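PDB 3H38: tRNA nucleotidyl transferase-related protein from Thermotoga maritima, which adds the CCA sequence to the 3' end of tRNA from CTP and ATP, this chain being the C-terminal, catalytic part of a longer protein. Local coordinates for residues Leu10-Glu13 with Ile19-Leu22; Gln219-Ile224 with Lys244-Lys249; Asn229-Ile234 with Thr250-Ser255. All coordinates share one frame; numbering follows the deposited sequence.

Contact 1 joins two helices near the N-terminus and stands apart: its centre is about 39 Å from that of contact 2 and about 42 Å from that of contact 3. Contacts 2 and 3 belong to one helical region, with centres about 11 Å apart and segments that alternate along the chain. They touch directly, Ile224 CG2 lying 3.9 Å from Ser233 CB, and Lys244 CB 3.8 Å from Thr250 O. Nucleotide-binding arginines lie near each contact without touching across it. Arg45 is about 12 Å from Leu11 between side chains, while Arg183 is about 9 Å from Leu221 of contact 2 and about 10 Å from Ile234 of contact 3.

Contact 1 of 3, residues Leu10-Glu13 with Ile19-Leu22; sequences LLVE and ILNL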
ATOM      1  N   LEU A  10     -13.947 -12.948 -26.866  1.00 34.11           N
ATOM      2  CA  LEU A  10     -12.892 -12.713 -25.928  1.00 30.82           C
ATOM      3  C   LEU A  10     -13.268 -13.175 -24.534  1.00 33.28           C
ATOM      4  O   LEU A  10     -12.465 -13.724 -23.862  1.00 39.27           O
ATOM      5  CB  LEU A  10     -12.563 -11.238 -25.945  1.00 34.38           C
ATOM      6  CG  LEU A  10     -11.220 -10.643 -25.565  1.00 41.55           C
ATOM      7  CD1 LEU A  10     -11.285  -9.647 -24.512  1.00 48.80           C
ATOM      8  CD2 LEU A  10     -10.162 -11.645 -25.306  1.00 28.32           C
ATOM      9  N   LEU A  11     -14.498 -12.980 -24.119  1.00 26.93           N
ATOM     10  CA  LEU A  11     -14.940 -13.412 -22.796  1.00 29.11           C
ATOM     11  C   LEU A  11     -14.929 -14.929 -22.689  1.00 44.44           C
ATOM     12  O   LEU A  11     -14.447 -15.484 -21.696  1.00 41.55           O
ATOM     13  CB  LEU A  11     -16.354 -12.908 -22.497  1.00 41.14           C
ATOM     14  CG  LEU A  11     -16.610 -11.453 -22.086  1.00 38.71           C
ATOM     15  CD1 LEU A  11     -18.064 -11.119 -22.317  1.00 25.48           C
ATOM     16  CD2 LEU A  11     -16.230 -11.171 -20.622  1.00 35.76           C
ATOM     17  N   VAL A  12     -15.481 -15.605 -23.702  1.00 45.26           N
ATOM     18  CA  VAL A  12     -15.563 -17.060 -23.642  1.00 44.91           C
ATOM     19  C   VAL A  12     -14.154 -17.643 -23.686  1.00 45.85           C
ATOM     20  O   VAL A  12     -13.859 -18.640 -23.022  1.00 44.76           O
ATOM     21  CB  VAL A  12     -16.510 -17.684 -24.730  1.00 51.17           C
ATOM     22  CG1 VAL A  12     -17.583 -16.689 -25.132  1.00 49.78           C
ATOM     23  CG2 VAL A  12     -15.732 -18.135 -25.939  1.00 53.08           C
ATOM     24  N   GLU A  13     -13.275 -16.994 -24.440  1.00 49.41           N
ATOM     25  CA  GLU A  13     -11.882 -17.404 -24.459  1.00 46.64           C
ATOM     26  C   GLU A  13     -11.236 -17.233 -23.076  1.00 52.99           C
ATOM     27  O   GLU A  13     -10.732 -18.189 -22.500  1.00 57.63           O
ATOM     28  CB  GLU A  13     -11.085 -16.650 -25.523  1.00 37.18           C
ATOM     29  CG  GLU A  13      -9.745 -17.324 -25.770  1.00 49.87           C
ATOM     30  CD  GLU A  13      -8.611 -16.374 -26.165  1.00 61.59           C
ATOM     31  OE1 GLU A  13      -8.845 -15.440 -26.968  1.00 72.56           O
ATOM     32  OE2 GLU A  13      -7.473 -16.587 -25.679  1.00 55.99           O
ATOM     33  N   ILE A  19     -18.039 -19.241 -14.229  1.00 64.93           N
ATOM     34  CA  ILE A  19     -18.209 -17.826 -13.967  1.00 53.57           C
ATOM     35  C   ILE A  19     -18.879 -17.060 -15.126  1.00 55.17           C
ATOM     36  O   ILE A  19     -19.686 -16.151 -14.901  1.00 50.75           O
ATOM     37  CB  ILE A  19     -16.828 -17.238 -13.656  1.00 51.66           C
ATOM     38  CG1 ILE A  19     -16.493 -17.478 -12.183  1.00 47.53           C
ATOM     39  CG2 ILE A  19     -16.740 -15.772 -14.017  1.00 55.05           C
ATOM     40  CD1 ILE A  19     -15.211 -16.819 -11.744  1.00 54.73           C
ATOM     41  N   LEU A  20     -18.551 -17.433 -16.358  1.00 52.62           N
ATOM     42  CA  LEU A  20     -19.232 -16.890 -17.524  1.00 44.15           C
ATOM     43  C   LEU A  20     -20.720 -17.139 -17.420  1.00 49.42           C
ATOM     44  O   LEU A  20     -21.526 -16.250 -17.713  1.00 44.52           O
ATOM     45  CB  LEU A  20     -18.718 -17.524 -18.821  1.00 39.21           C
ATOM     46  CG  LEU A  20     -18.090 -16.563 -19.826  1.00 42.14           C
ATOM     47  CD1 LEU A  20     -18.374 -16.971 -21.249  1.00 42.11           C
ATOM     48  CD2 LEU A  20     -18.615 -15.168 -19.573  1.00 45.12           C
ATOM     49  N   ASN A  21     -21.078 -18.359 -17.025  1.00 45.62           N
ATOM     50  CA  ASN A  21     -22.481 -18.733 -16.926  1.00 52.00           C
ATOM     51  C   ASN A  21     -23.230 -17.925 -15.886  1.00 54.74           C
ATOM     52  O   ASN A  21     -24.427 -17.671 -16.029  1.00 53.15           O
ATOM     53  CB  ASN A  21     -22.629 -20.225 -16.666  1.00 55.36           C
ATOM     54  CG  ASN A  21     -22.739 -21.021 -17.958  1.00 68.69           C
ATOM     55  OD1 ASN A  21     -23.061 -20.471 -19.026  1.00 62.46           O
ATOM     56  ND2 ASN A  21     -22.471 -22.323 -17.871  1.00 76.24           N
ATOM     57  N   LEU A  22     -22.496 -17.528 -14.851  1.00 52.01           N
ATOM     58  CA  LEU A  22     -22.973 -16.647 -13.795  1.00 54.21           C
ATOM     59  C   LEU A  22     -23.287 -15.244 -14.326  1.00 48.68           C
ATOM     60  O   LEU A  22     -24.376 -14.725 -14.093  1.00 45.69           O
ATOM     61  CB  LEU A  22     -21.890 -16.546 -12.720  1.00 47.03           C
ATOM     62  CG  LEU A  22     -22.207 -15.687 -11.504  1.00 33.95           C
ATOM     63  CD1 LEU A  22     -23.506 -16.110 -10.870  1.00 39.24           C
ATOM     64  CD2 LEU A  22     -21.083 -15.791 -10.476  1.00 41.25           C
TER
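Val12 and Leu20, on the consecutive helices 8-14 and 17-32, bring the two backbones nearest to each other, with 7.1 Å between Val12 CA and Leu20 CA. At this separation the contact is carried mainly by one side chain, that of Leu20. Its bond from CA to CB is directed at the first helix, and the two methyls at its end divide the work. Leu20 CD1 lies against the backbone of residues 10-13, 3.7 Å from Val12 CA. Leu20 CD1 also comes within 4.2 Å of Leu11 O, a contact of methyl with carbonyl and not a polar bond. Leu20 CD2 meets Leu11, standing 4.3 Å from Leu11 CB.

Val12 adds to this from the more open side. Val12 CG1, which lies beside the backbone N, is 4.0 Å from Leu20 CD1, and the two side chains cross obliquely. In Leu20 the first torsion, chi1 -119°, nearly eclipses CG with the hydrogen on CA, a departure from the staggered positions that accompanies the placing of both methyls against the other helix. Leu11 takes part through CB, at the root of its side chain, while its methyls turn away from Leu20. The whole interface is thus small and apolar, made by one leucine end resting on helix backbone and two aliphatic neighbours; Val12 forms its exposed margin, whereas Leu11 and Leu20 are buried.

The pair belongs to the N-terminal, nucleotidyltransferase end of the chain, where helix 17-32 leads into strand 37-40 of the mixed sheet. Leu11 also packs on Leu47 of helix 42-49, the helix that carries the nucleotide-binding Arg45, and Leu20 meets Phe145 from a loop, tying the two helices to the region around that sheet.

Contact 2 of 3, residues Gln219-Ile224 with Lys244-Lys249; sequences QELEKI and KHLFPK
Phe247 presents the far end of its ring to Leu221, whose CD2 approaches obliquely and lies 4.3 Å from Phe247 CZ. The same ring meets two other aromatic rings, with its plane at about 35° to that of Phe287 and about 50° to that of Tyr303. Leu221 CD2 serves a second partner, Leu246 CD1, at 3.8 Å; these two leucines reach toward each other tip to tip. Leu246 has CG anti to its carbonyl carbon (chi1 -59°), which sends its branch toward helix 214-225, while Phe247, just past the end of helix 242-246, brings its ring in alongside. Both segments fall in the region assigned as a probable RNA-binding site of the polymerase A family, consistent with the neck of a class II enzyme, where they form a small buried apolar contact; Leu221 also packs on Leu179 of helix 177-187. On helix 214-225, Lys223 NZ donates to Gln219 OE1 at 3.1 Å, lying 32° out of the plane of that carbonyl, and makes a salt bridge with Glu220 OE2. Glu220 is buried and also pairs with Arg180 and Arg183, so it probably positions these two nucleotide-binding arginines from the second shell.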
ATOM      1  N   GLN A 219      -4.224   6.674   2.195  1.00 30.14           N
ATOM      2  CA  GLN A 219      -4.679   5.411   1.709  1.00 23.68           C
ATOM      3  C   GLN A 219      -4.217   5.158   0.281  1.00 25.32           C
ATOM      4  O   GLN A 219      -3.912   4.018  -0.080  1.00 26.98           O
ATOM      5  CB  GLN A 219      -6.194   5.292   1.814  1.00 32.45           C
ATOM      6  CG  GLN A 219      -6.650   3.926   1.345  1.00 47.76           C
ATOM      7  CD  GLN A 219      -7.867   3.994   0.450  1.00 71.68           C
ATOM      8  OE1 GLN A 219      -7.756   3.921  -0.785  1.00 81.58           O
ATOM      9  NE2 GLN A 219      -9.044   4.143   1.063  1.00 69.62           N
ATOM     10  N   GLU A 220      -4.162   6.203  -0.541  1.00 28.47           N
ATOM     11  CA  GLU A 220      -3.647   6.027  -1.894  1.00 35.66           C
ATOM     12  C   GLU A 220      -2.131   5.794  -1.817  1.00 35.86           C
ATOM     13  O   GLU A 220      -1.529   5.140  -2.675  1.00 31.73           O
ATOM     14  CB  GLU A 220      -3.989   7.227  -2.781  1.00 40.26           C
ATOM     15  CG  GLU A 220      -5.480   7.321  -3.175  1.00 55.47           C
ATOM     16  CD  GLU A 220      -6.030   6.063  -3.868  1.00 57.85           C
ATOM     17  OE1 GLU A 220      -5.304   5.456  -4.672  1.00 53.69           O
ATOM     18  OE2 GLU A 220      -7.194   5.679  -3.608  1.00 57.59           O
ATOM     19  N   LEU A 221      -1.525   6.315  -0.759  1.00 38.26           N
ATOM     20  CA  LEU A 221      -0.109   6.095  -0.528  1.00 36.37           C
ATOM     21  C   LEU A 221       0.182   4.655  -0.160  1.00 36.83           C
ATOM     22  O   LEU A 221       1.079   4.053  -0.733  1.00 37.18           O
ATOM     23  CB  LEU A 221       0.419   7.036   0.550  1.00 38.61           C
ATOM     24  CG  LEU A 221       1.488   8.063   0.155  1.00 47.79           C
ATOM     25  CD1 LEU A 221       1.664   8.197  -1.347  1.00 43.78           C
ATOM     26  CD2 LEU A 221       1.195   9.427   0.795  1.00 50.30           C
ATOM     27  N   GLU A 222      -0.556   4.095   0.796  1.00 34.11           N
ATOM     28  CA  GLU A 222      -0.299   2.704   1.163  1.00 33.63           C
ATOM     29  C   GLU A 222      -0.471   1.842  -0.082  1.00 35.50           C
ATOM     30  O   GLU A 222       0.276   0.891  -0.329  1.00 47.79           O
ATOM     31  CB  GLU A 222      -1.215   2.253   2.306  1.00 34.96           C
ATOM     32  CG  GLU A 222      -0.814   2.821   3.663  1.00 39.83           C
ATOM     33  CD  GLU A 222      -1.994   3.193   4.549  1.00 51.70           C
ATOM     34  OE1 GLU A 222      -3.111   3.429   4.018  1.00 61.17           O
ATOM     35  OE2 GLU A 222      -1.798   3.269   5.787  1.00 50.41           O
ATOM     36  N   LYS A 223      -1.452   2.177  -0.882  1.00 28.45           N
ATOM     37  CA  LYS A 223      -1.758   1.430  -2.070  1.00 40.67           C
ATOM     38  C   LYS A 223      -0.639   1.454  -3.074  1.00 34.79           C
ATOM     39  O   LYS A 223      -0.257   0.438  -3.577  1.00 39.81           O
ATOM     40  CB  LYS A 223      -3.004   2.001  -2.700  1.00 49.77           C
ATOM     41  CG  LYS A 223      -4.118   1.076  -2.908  1.00 63.74           C
ATOM     42  CD  LYS A 223      -5.335   1.908  -2.809  1.00 76.55           C
ATOM     43  CE  LYS A 223      -6.580   1.180  -3.122  1.00 83.92           C
ATOM     44  NZ  LYS A 223      -7.672   2.176  -3.286  1.00 84.57           N
ATOM     45  N   ILE A 224      -0.082   2.615  -3.326  1.00 25.51           N
ATOM     46  CA  ILE A 224       1.191   2.688  -4.051  1.00 32.81           C
ATOM     47  C   ILE A 224       2.260   1.755  -3.449  1.00 39.87           C
ATOM     48  O   ILE A 224       2.940   1.025  -4.173  1.00 32.43           O
ATOM     49  CB  ILE A 224       1.769   4.103  -4.074  1.00 41.31           C
ATOM     50  CG1 ILE A 224       1.207   4.879  -5.263  1.00 43.23           C
ATOM     51  CG2 ILE A 224       3.289   4.040  -4.186  1.00 44.56           C
ATOM     52  CD1 ILE A 224       1.451   6.360  -5.162  1.00 28.22           C
ATOM     53  N   LYS A 244       6.988  16.763  -1.883  1.00 33.26           N
ATOM     54  CA  LYS A 244       7.067  17.977  -1.062  1.00 36.29           C
ATOM     55  C   LYS A 244       5.691  18.581  -0.711  1.00 42.11           C
ATOM     56  O   LYS A 244       5.511  19.131   0.382  1.00 33.12           O
ATOM     57  CB  LYS A 244       8.012  19.023  -1.684  1.00 38.73           C
ATOM     58  CG  LYS A 244       7.340  20.185  -2.420  1.00 51.11           C
ATOM     59  CD  LYS A 244       7.344  20.025  -3.953  1.00 57.42           C
ATOM     60  CE  LYS A 244       8.252  21.043  -4.662  1.00 58.00           C
ATOM     61  NZ  LYS A 244       9.681  20.602  -4.778  1.00 65.55           N
ATOM     62  N   HIS A 245       4.724  18.473  -1.628  1.00 40.10           N
ATOM     63  CA  HIS A 245       3.353  18.892  -1.332  1.00 26.49           C
ATOM     64  C   HIS A 245       2.653  17.910  -0.414  1.00 34.18           C
ATOM     65  O   HIS A 245       1.633  18.235   0.191  1.00 42.94           O
ATOM     66  CB  HIS A 245       2.527  19.037  -2.592  1.00 23.91           C
ATOM     67  CG  HIS A 245       2.888  20.231  -3.410  1.00 32.54           C
ATOM     68  ND1 HIS A 245       2.488  21.500  -3.077  1.00 41.13           N
ATOM     69  CD2 HIS A 245       3.590  20.336  -4.565  1.00 38.93           C
ATOM     70  CE1 HIS A 245       2.937  22.355  -3.991  1.00 45.39           C
ATOM     71  NE2 HIS A 245       3.610  21.670  -4.899  1.00 45.71           N
ATOM     72  N   LEU A 246       3.170  16.695  -0.318  1.00 32.54           N
ATOM     73  CA  LEU A 246       2.636  15.784   0.691  1.00 33.90           C
ATOM     74  C   LEU A 246       3.303  16.050   2.055  1.00 35.43           C
ATOM     75  O   LEU A 246       2.642  16.051   3.102  1.00 32.63           O
ATOM     76  CB  LEU A 246       2.790  14.313   0.266  1.00 18.13           C
ATOM     77  CG  LEU A 246       2.108  13.897  -1.038  1.00 26.64           C
ATOM     78  CD1 LEU A 246       2.219  12.398  -1.262  1.00 21.79           C
ATOM     79  CD2 LEU A 246       0.632  14.326  -1.031  1.00 33.67           C
ATOM     80  N   PHE A 247       4.612  16.293   2.019  1.00 32.47           N
ATOM     81  CA  PHE A 247       5.425  16.494   3.226  1.00 45.22           C
ATOM     82  C   PHE A 247       6.332  17.683   2.992  1.00 55.80           C
ATOM     83  O   PHE A 247       7.336  17.581   2.294  1.00 53.60           O
ATOM     84  CB  PHE A 247       6.269  15.259   3.538  1.00 36.40           C
ATOM     85  CG  PHE A 247       5.525  13.982   3.381  1.00 42.00           C
ATOM     86  CD1 PHE A 247       5.584  13.279   2.197  1.00 37.99           C
ATOM     87  CD2 PHE A 247       4.706  13.517   4.397  1.00 47.48           C
ATOM     88  CE1 PHE A 247       4.857  12.108   2.038  1.00 36.72           C
ATOM     89  CE2 PHE A 247       3.974  12.357   4.247  1.00 42.04           C
ATOM     90  CZ  PHE A 247       4.055  11.642   3.064  1.00 33.07           C
ATOM     91  N   PRO A 248       5.974  18.815   3.597  1.00 58.41           N
ATOM     92  CA  PRO A 248       6.468  20.156   3.275  1.00 57.32           C
ATOM     93  C   PRO A 248       7.897  20.384   3.753  1.00 52.20           C
ATOM     94  O   PRO A 248       8.522  21.373   3.383  1.00 57.60           O
ATOM     95  CB  PRO A 248       5.501  21.073   4.043  1.00 55.78           C
ATOM     96  CG  PRO A 248       4.402  20.147   4.594  1.00 46.85           C
ATOM     97  CD  PRO A 248       5.066  18.829   4.751  1.00 51.69           C
ATOM     98  N   LYS A 249       8.396  19.487   4.592  1.00 44.68           N
ATOM     99  CA  LYS A 249       9.775  19.566   5.047  1.00 42.24           C
ATOM    100  C   LYS A 249      10.671  18.472   4.477  1.00 39.04           C
ATOM    101  O   LYS A 249      11.844  18.386   4.840  1.00 47.91           O
ATOM    102  CB  LYS A 249       9.844  19.535   6.571  1.00 39.89           C
ATOM    103  CG  LYS A 249      10.151  20.874   7.175  1.00 44.62           C
ATOM    104  CD  LYS A 249       8.990  21.813   7.050  1.00 43.10           C
ATOM    105  CE  LYS A 249       9.424  23.227   7.384  1.00 49.33           C
ATOM    106  NZ  LYS A 249       8.248  24.114   7.601  1.00 50.25           N
TER

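Contact 3 of 3, residues Asn229-Ile234 with Thr250-Ser255; sequences NPLKSI and TYYTPS
With CG anti to the backbone N (chi1 -160°), Tyr252 extends its ring toward helix 230-239, where Ile234 holds CG2 out to meet it. In Ile234, chi1 -67° sets CG2 anti to the backbone N, and it is this branch methyl that meets the ring. Ile234 CG2 approaches the ring obliquely near its outer end, 3.8 Å from Tyr252 CE1 and 3.7 Å from Tyr252 OH. Leu231, one helical turn earlier, adds a looser contact through CD2, 4.1 Å from Tyr252 OH. Both aliphatic side chains cross the tyrosine at about a right angle.

Tyr252 sits in the loop between helix 242-246 and the long helix 254-274, in the region assigned as a probable RNA-binding site of the family, so its ring bridges that loop to helix 230-239. The loop ends in an N-cap: Thr253 OG1 accepts a hydrogen bond from Met256 N at the start of helix 254-274. From the same helix, Phe264 packs on both Leu231 and Ile234, and Met260 on Tyr252.

The phenol oxygen has a double role. Although it rests against two methyl groups, it is hydrogen-bonded to Asp257 OD2, in the first turn of helix 254-274, a bond that would hold the end of the ring in place. A phenylalanine in place of Tyr252 would probably leave Asp257 OD2 without this mate and open a gap beside Ile234 CG2 and Leu231 CD2.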
ATOM      1  N   ASN A 229       6.445  -1.984  -8.159  1.00 58.15           N
ATOM      2  CA  ASN A 229       7.752  -1.346  -8.041  1.00 48.81           C
ATOM      3  C   ASN A 229       7.606   0.019  -7.453  1.00 41.72           C
ATOM      4  O   ASN A 229       7.604   0.988  -8.154  1.00 43.42           O
ATOM      5  CB  ASN A 229       8.457  -1.225  -9.390  1.00 52.99           C
ATOM      6  CG  ASN A 229       8.956  -2.548  -9.921  1.00 74.23           C
ATOM      7  OD1 ASN A 229       9.525  -3.339  -9.194  1.00 78.65           O
ATOM      8  ND2 ASN A 229       8.759  -2.789 -11.206  1.00 79.31           N
ATOM      9  N   PRO A 230       7.500   0.063  -6.143  1.00 36.09           N
ATOM     10  CA  PRO A 230       7.186   1.284  -5.404  1.00 32.98           C
ATOM     11  C   PRO A 230       8.211   2.364  -5.702  1.00 40.88           C
ATOM     12  O   PRO A 230       7.863   3.531  -5.836  1.00 52.88           O
ATOM     13  CB  PRO A 230       7.287   0.854  -3.933  1.00 36.84           C
ATOM     14  CG  PRO A 230       7.273  -0.649  -3.939  1.00 43.37           C
ATOM     15  CD  PRO A 230       7.859  -1.062  -5.261  1.00 29.39           C
ATOM     16  N   LEU A 231       9.470   1.971  -5.808  1.00 40.87           N
ATOM     17  CA  LEU A 231      10.562   2.923  -5.951  1.00 39.57           C
ATOM     18  C   LEU A 231      10.402   3.757  -7.229  1.00 43.30           C
ATOM     19  O   LEU A 231      10.723   4.946  -7.240  1.00 44.42           O
ATOM     20  CB  LEU A 231      11.883   2.158  -5.976  1.00 36.86           C
ATOM     21  CG  LEU A 231      13.180   2.707  -5.370  1.00 38.40           C
ATOM     22  CD1 LEU A 231      14.180   2.540  -6.437  1.00 36.42           C
ATOM     23  CD2 LEU A 231      13.136   4.172  -4.926  1.00 41.30           C
ATOM     24  N   LYS A 232       9.870   3.145  -8.258  1.00 39.23           N
ATOM     25  CA  LYS A 232       9.568   3.780  -9.503  1.00 45.28           C
ATOM     26  C   LYS A 232       8.551   4.861  -9.359  1.00 39.82           C
ATOM     27  O   LYS A 232       8.667   5.891  -9.948  1.00 38.23           O
ATOM     28  CB  LYS A 232       8.918   2.747 -10.383  1.00 51.44           C
ATOM     29  CG  LYS A 232       9.790   2.167 -11.358  1.00 64.80           C
ATOM     30  CD  LYS A 232      10.008   3.150 -12.448  1.00 68.00           C
ATOM     31  CE  LYS A 232       9.090   2.892 -13.553  1.00 66.17           C
ATOM     32  NZ  LYS A 232       9.617   3.593 -14.712  1.00 52.25           N
ATOM     33  N   SER A 233       7.539   4.553  -8.579  1.00 28.91           N
ATOM     34  CA  SER A 233       6.397   5.425  -8.280  1.00 29.59           C
ATOM     35  C   SER A 233       6.867   6.630  -7.475  1.00 30.64           C
ATOM     36  O   SER A 233       6.590   7.793  -7.804  1.00 29.87           O
ATOM     37  CB  SER A 233       5.374   4.667  -7.440  1.00 28.11           C
ATOM     38  OG  SER A 233       4.703   3.678  -8.188  1.00 37.28           O
ATOM     39  N   ILE A 234       7.595   6.325  -6.411  1.00 25.07           N
ATOM     40  CA  ILE A 234       8.230   7.325  -5.587  1.00 29.51           C
ATOM     41  C   ILE A 234       9.085   8.281  -6.424  1.00 23.97           C
ATOM     42  O   ILE A 234       9.013   9.502  -6.260  1.00 25.57           O
ATOM     43  CB  ILE A 234       9.065   6.653  -4.519  1.00 33.79           C
ATOM     44  CG1 ILE A 234       8.138   5.917  -3.537  1.00 34.59           C
ATOM     45  CG2 ILE A 234       9.946   7.676  -3.820  1.00 30.16           C
ATOM     46  CD1 ILE A 234       8.902   5.249  -2.379  1.00 30.64           C
ATOM     47  N   THR A 250      10.129  17.623   3.610  1.00 35.10           N
ATOM     48  CA  THR A 250      10.965  16.603   2.972  1.00 46.69           C
ATOM     49  C   THR A 250      11.356  16.988   1.536  1.00 47.17           C
ATOM     50  O   THR A 250      10.512  17.349   0.690  1.00 46.30           O
ATOM     51  CB  THR A 250      10.383  15.139   2.982  1.00 40.10           C
ATOM     52  OG1 THR A 250       9.897  14.803   1.686  1.00 42.24           O
ATOM     53  CG2 THR A 250       9.292  14.912   4.013  1.00 18.03           C
ATOM     54  N   TYR A 251      12.655  16.891   1.287  1.00 37.21           N
ATOM     55  CA  TYR A 251      13.249  17.203  -0.001  1.00 44.33           C
ATOM     56  C   TYR A 251      13.812  15.909  -0.551  1.00 44.71           C
ATOM     57  O   TYR A 251      14.671  15.274   0.088  1.00 37.49           O
ATOM     58  CB  TYR A 251      14.351  18.256   0.183  1.00 44.56           C
ATOM     59  CG  TYR A 251      13.855  19.364   1.060  1.00 54.70           C
ATOM     60  CD1 TYR A 251      13.061  20.387   0.540  1.00 52.80           C
ATOM     61  CD2 TYR A 251      14.120  19.358   2.424  1.00 69.35           C
ATOM     62  CE1 TYR A 251      12.569  21.395   1.352  1.00 61.28           C
ATOM     63  CE2 TYR A 251      13.633  20.366   3.253  1.00 78.32           C
ATOM     64  CZ  TYR A 251      12.858  21.380   2.711  1.00 77.89           C
ATOM     65  OH  TYR A 251      12.382  22.379   3.537  1.00 84.40           O
ATOM     66  N   TYR A 252      13.305  15.499  -1.717  1.00 38.83           N
ATOM     67  CA  TYR A 252      13.774  14.269  -2.330  1.00 33.09           C
ATOM     68  C   TYR A 252      15.031  14.532  -3.137  1.00 32.81           C
ATOM     69  O   TYR A 252      14.954  15.070  -4.242  1.00 33.55           O
ATOM     70  CB  TYR A 252      12.733  13.677  -3.252  1.00 33.12           C
ATOM     71  CG  TYR A 252      12.977  12.201  -3.511  1.00 24.57           C
ATOM     72  CD1 TYR A 252      12.660  11.252  -2.534  1.00 23.09           C
ATOM     73  CD2 TYR A 252      13.559  11.757  -4.701  1.00 25.97           C
ATOM     74  CE1 TYR A 252      12.874   9.905  -2.738  1.00 28.78           C
ATOM     75  CE2 TYR A 252      13.780  10.381  -4.927  1.00 32.26           C
ATOM     76  CZ  TYR A 252      13.425   9.470  -3.937  1.00 33.87           C
ATOM     77  OH  TYR A 252      13.617   8.124  -4.115  1.00 30.79           O
ATOM     78  N   THR A 253      16.174  14.149  -2.588  1.00 27.14           N
ATOM     79  CA  THR A 253      17.470  14.469  -3.188  1.00 32.12           C
ATOM     80  C   THR A 253      18.137  13.182  -3.666  1.00 31.18           C
ATOM     81  O   THR A 253      17.649  12.089  -3.392  1.00 31.54           O
ATOM     82  CB  THR A 253      18.419  15.130  -2.146  1.00 27.46           C
ATOM     83  OG1 THR A 253      18.407  14.347  -0.946  1.00 31.61           O
ATOM     84  CG2 THR A 253      17.987  16.574  -1.810  1.00 23.23           C
ATOM     85  N   PRO A 254      19.266  13.304  -4.378  1.00 44.08           N
ATOM     86  CA  PRO A 254      20.040  12.091  -4.683  1.00 44.69           C
ATOM     87  C   PRO A 254      20.435  11.331  -3.421  1.00 39.90           C
ATOM     88  O   PRO A 254      20.479  10.099  -3.425  1.00 45.74           O
ATOM     89  CB  PRO A 254      21.241  12.634  -5.429  1.00 44.51           C
ATOM     90  CG  PRO A 254      20.662  13.885  -6.146  1.00 48.34           C
ATOM     91  CD  PRO A 254      19.779  14.488  -5.096  1.00 43.89           C
ATOM     92  N   SER A 255      20.649  12.059  -2.339  1.00 38.61           N
ATOM     93  CA  SER A 255      20.871  11.461  -1.019  1.00 40.02           C
ATOM     94  C   SER A 255      19.647  10.686  -0.525  1.00 37.59           C
ATOM     95  O   SER A 255      19.754   9.566  -0.019  1.00 41.09           O
ATOM     96  CB  SER A 255      21.243  12.562  -0.011  1.00 38.83           C
ATOM     97  OG  SER A 255      21.309  12.074   1.310  1.00 35.71           O
TER